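Side-chain contacts in stage II sporulation E family protein (Thermanaerovibrio acidaminovorans, PDB 3RNR), which is of unknown function but probably acts as a metal-dependent serine/threonine protein phosphatase of the PP2C family: residues D48-A53 with M74-V79; H111-E116 with G123-P128; G102-L107 with G197-D202. All blocks are in the same frame, centred on the assembly; numbering follows the deposited sequence.

Contact 1. Residues D48-A53 with M74-V79; sequences DAVLAA and MAVAAV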
loop_
_atom_site.group_PDB
_atom_site.type_symbol
_atom_site.label_atom_id
_atom_site.label_comp_id
_atom_site.label_asym_id
_atom_site.label_seq_id
_atom_site.Cartn_x
_atom_site.Cartn_y
_atom_site.Cartn_z
ATOM N N ASP B 48 -13.470 -8.011 5.282
ATOM C CA ASP B 48 -13.543 -8.464 3.902
ATOM C C ASP B 48 -12.150 -8.692 3.319
ATOM O O ASP B 48 -11.931 -9.616 2.532
ATOM C CB ASP B 48 -14.284 -7.448 3.036
ATOM C CG ASP B 48 -15.770 -7.400 3.342
ATOM O OD1 ASP B 48 -16.329 -8.414 3.803
ATOM O OD2 ASP B 48 -16.371 -6.340 3.119
ATOM N N ALA B 49 -11.213 -7.829 3.688
ATOM C CA ALA B 49 -9.844 -7.962 3.187
ATOM C C ALA B 49 -9.215 -9.256 3.719
ATOM O O ALA B 49 -8.549 -9.985 2.983
ATOM C CB ALA B 49 -9.007 -6.737 3.574
ATOM N N VAL B 50 -9.430 -9.542 4.996
ATOM C CA VAL B 50 -8.965 -10.804 5.574
ATOM C C VAL B 50 -9.606 -12.011 4.879
ATOM O O VAL B 50 -8.926 -12.965 4.532
ATOM C CB VAL B 50 -9.247 -10.875 7.099
ATOM C CG1 VAL B 50 -9.125 -12.326 7.604
ATOM C CG2 VAL B 50 -8.273 -9.970 7.846
ATOM N N LEU B 51 -10.909 -11.950 4.648
ATOM C CA LEU B 51 -11.604 -13.062 4.005
ATOM C C LEU B 51 -11.118 -13.273 2.570
ATOM O O LEU B 51 -10.995 -14.409 2.118
ATOM C CB LEU B 51 -13.125 -12.851 4.044
ATOM C CG LEU B 51 -13.720 -12.868 5.460
ATOM C CD1 LEU B 51 -15.221 -12.529 5.430
ATOM C CD2 LEU B 51 -13.492 -14.225 6.143
ATOM N N ALA B 52 -10.832 -12.189 1.854
ATOM C CA ALA B 52 -10.258 -12.328 0.513
ATOM C C ALA B 52 -8.832 -12.917 0.549
ATOM O O ALA B 52 -8.481 -13.788 -0.264
ATOM C CB ALA B 52 -10.292 -10.986 -0.247
ATOM N N ALA B 53 -8.013 -12.443 1.478
ATOM C CA ALA B 53 -6.681 -13.017 1.685
ATOM C C ALA B 53 -6.769 -14.519 1.957
ATOM O O ALA B 53 -6.017 -15.314 1.391
ATOM C CB ALA B 53 -5.956 -12.303 2.843
HETATM N N MSE B 74 -1.650 -11.756 9.566
HETATM C CA MSE B 74 -1.813 -10.383 9.095
HETATM C C MSE B 74 -2.646 -9.555 10.061
HETATM O O MSE B 74 -3.387 -10.100 10.872
HETATM C CB MSE B 74 -2.474 -10.393 7.711
HETATM C CG MSE B 74 -3.918 -10.880 7.725
HETATM SE SE MSE B 74 -4.707 -10.898 5.949
HETATM C CE MSE B 74 -4.736 -8.977 5.629
ATOM N N ALA B 75 -2.521 -8.236 9.966
ATOM C CA ALA B 75 -3.419 -7.345 10.675
ATOM C C ALA B 75 -3.733 -6.198 9.729
ATOM O O ALA B 75 -2.860 -5.751 8.984
ATOM C CB ALA B 75 -2.771 -6.827 11.959
ATOM N N VAL B 76 -4.971 -5.727 9.761
ATOM C CA VAL B 76 -5.410 -4.699 8.821
ATOM C C VAL B 76 -6.382 -3.734 9.503
ATOM O O VAL B 76 -7.163 -4.131 10.380
ATOM C CB VAL B 76 -6.046 -5.349 7.569
ATOM C CG1 VAL B 76 -7.044 -6.413 7.973
ATOM C CG2 VAL B 76 -6.702 -4.296 6.693
ATOM N N ALA B 77 -6.328 -2.466 9.123
ATOM C CA ALA B 77 -7.258 -1.501 9.678
ATOM C C ALA B 77 -7.594 -0.460 8.615
ATOM O O ALA B 77 -6.842 -0.269 7.657
ATOM C CB ALA B 77 -6.670 -0.854 10.926
ATOM N N ALA B 78 -8.746 0.181 8.757
ATOM C CA ALA B 78 -9.132 1.210 7.804
ATOM C C ALA B 78 -9.867 2.290 8.561
ATOM O O ALA B 78 -10.667 1.988 9.442
ATOM C CB ALA B 78 -10.013 0.637 6.732
ATOM N N VAL B 79 -9.588 3.545 8.224
ATOM C CA VAL B 79 -10.287 4.659 8.836
ATOM C C VAL B 79 -11.161 5.310 7.780
ATOM O O VAL B 79 -10.683 5.653 6.705
ATOM C CB VAL B 79 -9.304 5.699 9.385
ATOM C CG1 VAL B 79 -10.055 6.937 9.897
ATOM C CG2 VAL B 79 -8.446 5.076 10.485
#

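Contact 2. Residues H111-E116 with G123-P128; sequences HNVSSE and GPVPGP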
loop_
_atom_site.group_PDB
_atom_site.type_symbol
_atom_site.label_atom_id
_atom_site.label_comp_id
_atom_site.label_asym_id
_atom_site.label_seq_id
_atom_site.Cartn_x
_atom_site.Cartn_y
_atom_site.Cartn_z
ATOM N N HIS B 111 -4.053 -15.134 18.071
ATOM C CA HIS B 111 -4.520 -16.508 17.999
ATOM C C HIS B 111 -3.354 -17.455 18.212
ATOM O O HIS B 111 -2.607 -17.758 17.288
ATOM C CB HIS B 111 -5.158 -16.761 16.638
ATOM C CG HIS B 111 -6.262 -15.794 16.329
ATOM N ND1 HIS B 111 -6.162 -14.849 15.338
ATOM C CD2 HIS B 111 -7.457 -15.592 16.933
ATOM C CE1 HIS B 111 -7.266 -14.115 15.320
ATOM N NE2 HIS B 111 -8.064 -14.543 16.279
ATOM N N ASN B 112 -3.298 -18.028 19.405
ATOM C CA ASN B 112 -2.248 -18.967 19.746
ATOM C C ASN B 112 -2.742 -19.891 20.836
ATOM O O ASN B 112 -3.823 -19.673 21.384
ATOM C CB ASN B 112 -0.903 -18.294 20.069
ATOM C CG ASN B 112 -0.968 -17.355 21.253
ATOM O OD1 ASN B 112 -1.778 -17.518 22.167
ATOM N ND2 ASN B 112 -0.082 -16.365 21.250
ATOM N N VAL B 113 -2.004 -20.970 21.080
ATOM C CA VAL B 113 -2.435 -21.975 22.045
ATOM C C VAL B 113 -2.734 -21.371 23.401
ATOM O O VAL B 113 -3.735 -21.697 24.024
ATOM C CB VAL B 113 -1.396 -23.117 22.167
ATOM C CG1 VAL B 113 -1.665 -23.984 23.401
ATOM C CG2 VAL B 113 -1.416 -23.962 20.910
ATOM N N SER B 114 -1.878 -20.478 23.876
ATOM C CA SER B 114 -2.174 -19.841 25.164
ATOM C C SER B 114 -3.536 -19.132 25.152
ATOM O O SER B 114 -4.346 -19.294 26.069
ATOM C CB SER B 114 -1.080 -18.827 25.538
ATOM O OG SER B 114 -1.263 -18.438 26.890
ATOM N N SER B 115 -3.797 -18.317 24.135
ATOM C CA SER B 115 -5.050 -17.554 24.170
ATOM C C SER B 115 -6.233 -18.506 23.956
ATOM O O SER B 115 -7.303 -18.321 24.515
ATOM C CB SER B 115 -5.054 -16.397 23.151
ATOM O OG SER B 115 -5.120 -16.885 21.825
ATOM N N GLU B 116 -6.028 -19.545 23.157
ATOM C CA GLU B 116 -7.074 -20.546 22.969
ATOM C C GLU B 116 -7.493 -21.208 24.300
ATOM O O GLU B 116 -8.688 -21.341 24.588
ATOM C CB GLU B 116 -6.623 -21.595 21.953
ATOM C CG GLU B 116 -7.748 -22.484 21.459
ATOM C CD GLU B 116 -7.235 -23.646 20.648
ATOM O OE1 GLU B 116 -6.061 -24.020 20.816
ATOM O OE2 GLU B 116 -8.003 -24.189 19.842
ATOM N N GLY B 123 -6.342 -21.726 32.013
ATOM C CA GLY B 123 -5.262 -20.785 32.259
ATOM C C GLY B 123 -4.346 -20.641 31.058
ATOM O O GLY B 123 -4.453 -21.391 30.088
ATOM N N PRO B 124 -3.424 -19.684 31.128
ATOM C CA PRO B 124 -2.474 -19.443 30.044
ATOM C C PRO B 124 -1.434 -20.553 29.922
ATOM O O PRO B 124 -1.242 -21.363 30.839
ATOM C CB PRO B 124 -1.797 -18.140 30.467
ATOM C CG PRO B 124 -1.903 -18.134 31.937
ATOM C CD PRO B 124 -3.224 -18.756 32.252
ATOM N N VAL B 125 -0.770 -20.567 28.776
ATOM C CA VAL B 125 0.348 -21.455 28.503
ATOM C C VAL B 125 1.569 -20.577 28.198
ATOM O O VAL B 125 1.804 -20.220 27.047
ATOM C CB VAL B 125 0.037 -22.336 27.266
ATOM C CG1 VAL B 125 1.135 -23.376 27.058
ATOM C CG2 VAL B 125 -1.329 -23.007 27.417
ATOM N N PRO B 126 2.338 -20.203 29.234
ATOM C CA PRO B 126 3.447 -19.251 29.052
ATOM C C PRO B 126 4.553 -19.794 28.165
ATOM O O PRO B 126 4.699 -21.011 28.038
ATOM C CB PRO B 126 3.991 -19.066 30.476
ATOM C CG PRO B 126 2.844 -19.438 31.368
ATOM C CD PRO B 126 2.176 -20.584 30.647
ATOM N N GLY B 127 5.326 -18.892 27.569
ATOM C CA GLY B 127 6.493 -19.278 26.801
ATOM C C GLY B 127 6.172 -19.772 25.403
ATOM O O GLY B 127 5.011 -19.802 24.997
ATOM N N PRO B 128 7.215 -20.183 24.667
ATOM C CA PRO B 128 7.160 -20.710 23.292
ATOM C C PRO B 128 6.066 -21.772 23.065
ATOM O O PRO B 128 5.404 -21.761 22.035
ATOM C CB PRO B 128 8.539 -21.355 23.109
ATOM C CG PRO B 128 9.452 -20.619 24.068
ATOM C CD PRO B 128 8.597 -20.016 25.163
#

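Contact 3. Residues G102-L107 with G197-D202; sequences GRLSRL and GRPYQD. With GOL (glycerol), chain N.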
loop_
_atom_site.group_PDB
_atom_site.type_symbol
_atom_site.label_atom_id
_atom_site.label_comp_id
_atom_site.label_asym_id
_atom_site.label_seq_id
_atom_site.Cartn_x
_atom_site.Cartn_y
_atom_site.Cartn_z
ATOM N N GLY B 102 -2.240 10.167 23.188
ATOM C CA GLY B 102 -0.792 10.065 23.236
ATOM C C GLY B 102 -0.260 8.671 23.536
ATOM O O GLY B 102 0.943 8.497 23.729
ATOM N N ARG B 103 -1.146 7.679 23.564
ATOM C CA ARG B 103 -0.766 6.297 23.872
ATOM C C ARG B 103 -1.190 5.304 22.788
ATOM O O ARG B 103 -2.116 5.558 22.024
ATOM C CB ARG B 103 -1.398 5.852 25.196
ATOM C CG ARG B 103 -0.820 6.516 26.432
ATOM C CD ARG B 103 -1.372 5.894 27.717
ATOM N NE ARG B 103 -2.728 6.348 28.031
ATOM C CZ ARG B 103 -3.147 6.658 29.257
ATOM N NH1 ARG B 103 -4.396 7.063 29.452
ATOM N NH2 ARG B 103 -2.318 6.564 30.289
ATOM N N LEU B 104 -0.514 4.163 22.748
ATOM C CA LEU B 104 -0.975 3.016 21.980
ATOM C C LEU B 104 -1.727 2.079 22.922
ATOM O O LEU B 104 -1.250 1.766 24.013
ATOM C CB LEU B 104 0.214 2.279 21.352
ATOM C CG LEU B 104 0.954 2.996 20.228
ATOM C CD1 LEU B 104 2.221 2.234 19.846
ATOM C CD2 LEU B 104 0.033 3.182 19.017
ATOM N N SER B 105 -2.896 1.625 22.494
ATOM C CA SER B 105 -3.721 0.738 23.302
ATOM C C SER B 105 -4.058 -0.486 22.469
ATOM O O SER B 105 -4.537 -0.352 21.356
ATOM C CB SER B 105 -5.014 1.443 23.727
ATOM O OG SER B 105 -4.724 2.501 24.623
ATOM N N ARG B 106 -3.832 -1.674 23.023
ATOM C CA ARG B 106 -4.028 -2.912 22.276
ATOM C C ARG B 106 -5.515 -3.135 22.038
ATOM O O ARG B 106 -6.321 -3.029 22.976
ATOM C CB ARG B 106 -3.452 -4.082 23.081
ATOM C CG ARG B 106 -3.697 -5.446 22.473
ATOM C CD ARG B 106 -2.593 -5.837 21.539
ATOM N NE ARG B 106 -2.792 -7.160 20.946
ATOM C CZ ARG B 106 -2.164 -8.270 21.337
ATOM N NH1 ARG B 106 -1.289 -8.234 22.333
ATOM N NH2 ARG B 106 -2.407 -9.416 20.716
ATOM N N LEU B 107 -5.893 -3.261 20.766
ATOM C CA LEU B 107 -7.236 -3.701 20.358
ATOM C C LEU B 107 -7.493 -5.196 20.197
ATOM O O LEU B 107 -8.570 -5.698 20.530
ATOM C CB LEU B 107 -7.730 -2.930 19.124
ATOM C CG LEU B 107 -7.625 -1.408 19.250
ATOM C CD1 LEU B 107 -8.102 -0.736 17.959
ATOM C CD2 LEU B 107 -8.383 -0.872 20.468
ATOM N N GLY B 197 8.411 2.761 25.649
ATOM C CA GLY B 197 7.469 1.679 25.872
ATOM C C GLY B 197 6.841 1.046 24.637
ATOM O O GLY B 197 5.762 0.468 24.752
ATOM N N ARG B 198 7.490 1.153 23.473
ATOM C CA ARG B 198 6.947 0.604 22.220
ATOM C C ARG B 198 6.541 -0.850 22.405
ATOM O O ARG B 198 7.356 -1.674 22.802
ATOM C CB ARG B 198 8.003 0.626 21.119
ATOM C CG ARG B 198 8.471 1.987 20.714
ATOM C CD ARG B 198 9.754 1.895 19.923
ATOM N NE ARG B 198 10.258 3.223 19.592
ATOM C CZ ARG B 198 11.498 3.471 19.188
ATOM N NH1 ARG B 198 11.867 4.716 18.910
ATOM N NH2 ARG B 198 12.371 2.477 19.070
ATOM N N PRO B 199 5.280 -1.178 22.098
ATOM C CA PRO B 199 4.830 -2.551 22.347
ATOM C C PRO B 199 5.184 -3.492 21.194
ATOM O O PRO B 199 4.308 -4.184 20.689
ATOM C CB PRO B 199 3.310 -2.395 22.458
ATOM C CG PRO B 199 2.998 -1.264 21.535
ATOM C CD PRO B 199 4.192 -0.312 21.616
ATOM N N TYR B 200 6.461 -3.560 20.824
ATOM C CA TYR B 200 6.884 -4.402 19.702
ATOM C C TYR B 200 8.396 -4.413 19.569
ATOM O O TYR B 200 9.084 -3.572 20.144
ATOM C CB TYR B 200 6.256 -3.929 18.386
ATOM C CG TYR B 200 6.364 -2.439 18.115
ATOM C CD1 TYR B 200 7.561 -1.869 17.675
ATOM C CD2 TYR B 200 5.261 -1.605 18.270
ATOM C CE1 TYR B 200 7.654 -0.499 17.425
ATOM C CE2 TYR B 200 5.341 -0.246 18.018
ATOM C CZ TYR B 200 6.534 0.302 17.601
ATOM O OH TYR B 200 6.603 1.650 17.353
ATOM N N GLN B 201 8.911 -5.393 18.833
ATOM C CA GLN B 201 10.352 -5.610 18.762
ATOM C C GLN B 201 10.978 -4.533 17.891
ATOM O O GLN B 201 10.302 -3.939 17.060
ATOM C CB GLN B 201 10.663 -6.996 18.184
ATOM C CG GLN B 201 9.895 -8.147 18.830
ATOM C CD GLN B 201 10.126 -8.245 20.324
ATOM O OE1 GLN B 201 11.252 -8.437 20.777
ATOM N NE2 GLN B 201 9.054 -8.111 21.101
ATOM N N ASP B 202 12.273 -4.296 18.083
ATOM C CA ASP B 202 13.036 -3.345 17.272
ATOM C C ASP B 202 12.965 -3.634 15.772
ATOM O O ASP B 202 13.077 -2.728 14.950
ATOM C CB ASP B 202 14.510 -3.348 17.706
ATOM C CG ASP B 202 14.744 -2.577 18.986
ATOM O OD1 ASP B 202 13.830 -1.835 19.405
ATOM O OD2 ASP B 202 15.849 -2.699 19.563
HETATM C C1 GOL N . 0.858 -2.029 25.860
HETATM O O1 GOL N . -0.323 -2.257 25.126
HETATM C C2 GOL N . 1.237 -0.556 25.745
HETATM O O2 GOL N . 0.684 -0.010 24.565
HETATM C C3 GOL N . 2.755 -0.422 25.706
HETATM O O3 GOL N . 3.101 0.942 25.660
#

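Contact 1. Residues D48-A53 with M74-V79
On M74, present here as selenomethionine, CG sits between the backbone N and the carbonyl carbon (chi1 67°), the chain then runs extended, and a bend at chi3 folds its end, with selenium the atom that comes nearest A53 and V50 of the helix. V76, two residues along the strand, repeats the placement with its CG1 (chi1 48°), and this lifts that branch toward the same helix. On the helix, V50 meets both strand side chains through CG2.

The closest approach is A53 CB to M74 SE, 3.6 Å. The same selenium lies 4.1 Å from V50 CG2, and V50 CG2 is 3.8 Å from V76 CG1, so one valine methyl sits at both strand side chains while its side chain crosses each obliquely. A49 adds a looser approach, its CB 4.6 Å from V76 CG2. No hydrogen bond spans the contact; all the touching residues are buried, and dispersion and the exclusion of water account for it. Alanine suits the helix positions that face the strand: A49 and A53 both point toward it, and the single methyl of A53 is enough to meet selenium. The nearest CA pair is V50 CA and V76 CA, 7.8 Å apart. Long, flexible M74 spans what remains, while beta-branched V76 fits the extended backbone.

M74 also touches V14 and V16 of strand 10-18 and S36 of helix 25-41, and V76 reaches L40 of that helix, so both helices share these side chains. Helix and strand run roughly antiparallel, their segment axes 9.3 Å apart at an angle of 145°. This is the apolar interface between the helical layer holding helix 46-63 and the antiparallel sheet, as in the alpha-beta-beta-alpha sandwich of PP2C phosphatases.

Contact 2. Residues H111-E116 with G123-P128
S114 points its hydroxyl across at the backbone of V125, while the V125 side chain lies against the helix beside it. With OG anti to the backbone N (chi1 -169°), the serine holds its oxygen outward from the helix, where it accepts the N-H of V125 in a nearly straight bond, V125 N to S114 OG 2.9 Å at 166°. A small hydroxyl residue is apt here, being short enough to take a backbone N-H without pushing the chain away. P124 CA lies 3.5 Å from S114 OG, with CB close behind, flanking the bond.

The V125 side chain leans toward the helix, with CB 3.9 Å from S114 CA. Its CG2 reaches V113 CG1, 4.1 Å away, so two valines form a small apolar patch next to the polar bond.

V113 and S114 lie in the first turn of helix 113-119, which opens with a capping box. N112, at the N-cap, accepts from S115 N through OD1 (2.9 Å), nearly along the C=O axis, and S115 OG answers by accepting from N112 N at 3.2 Å. Both residue types have short polar side chains able to fold back onto main-chain N-H groups that the helix start cannot pair. S115 OG is also bonded to D110 O. The chain after the helix returns past this turn, and its continuation pairs by backbone with V113 at M132 and with S114 at G130.

Contact 3. Residues G102-L107 with G197-D202
P199, the centre of an inverse gamma turn, packs its ring against L104 beside a glycerol-binding spot between the two segments. The turn is closed by a weak bond from Y200 N to R198 O, 2.9 Å, and proline suits its centre because the ring keeps phi negative, here -85°, as an inverse gamma turn requires. L104 brings CD1 up to P199, 3.7 Å from CD, the two side chains crossing at about a right angle. The same methyl lies at the edge of the Y200 ring, near its plane and 4.4 Å from CE2, while R198 CB stands above one face, offset toward the rim. A leucine branch can thus touch pyrrolidine and phenol together, a purely apolar meeting with no hydrogen bond between the segments.

Glycerol, probably from the crystallisation liquor, bridges them instead. Its O2 donates to L104 O at 2.7 Å and its O3 to G197 O at 2.9 Å, while its C3 rests 3.8 Å from P199 CB. Two backbone carbonyls, one from each segment, therefore grip a single small polyol. The phenol of Y200 is fixed at its far end by a hydrogen bond from OH to E194, which also forms a salt bridge with R198.

Strand 103-106 is an outermost strand of the mixed sheet, paired with strand 95-100, whose R95 bonds P199 O. L104 and Y200 both touch L161 of strand 159-164, so the loop running from helix 186-193 to strand 205-210 is laid across the sheet beside its edge strand.

Overall arrangement
Contact 1 lies in the interior, its centre about 7 Å from that of the chain, whereas contact 3 lies about 14 Å and contact 2 about 19 Å from it. Contact 1 belongs to the antiparallel sheet and contact 3 to the mixed sheet, with centres about 20 Å apart. Contact 2 is nested in the long loop closed by contact 3: strand 103-106 leads directly to helix 113-119, yet the centres of contacts 2 and 3 are about 20 Å apart. The centres of contacts 1 and 2 are about 24 Å apart, though their nearest atoms come within about 7 Å. A glycerol bridges the segments of contact 3. D202 begins an Asp-Asn pair like that of the PP2C metal site, and Q201 N bonds D165, so contact 3 is probably close to the metal-binding region.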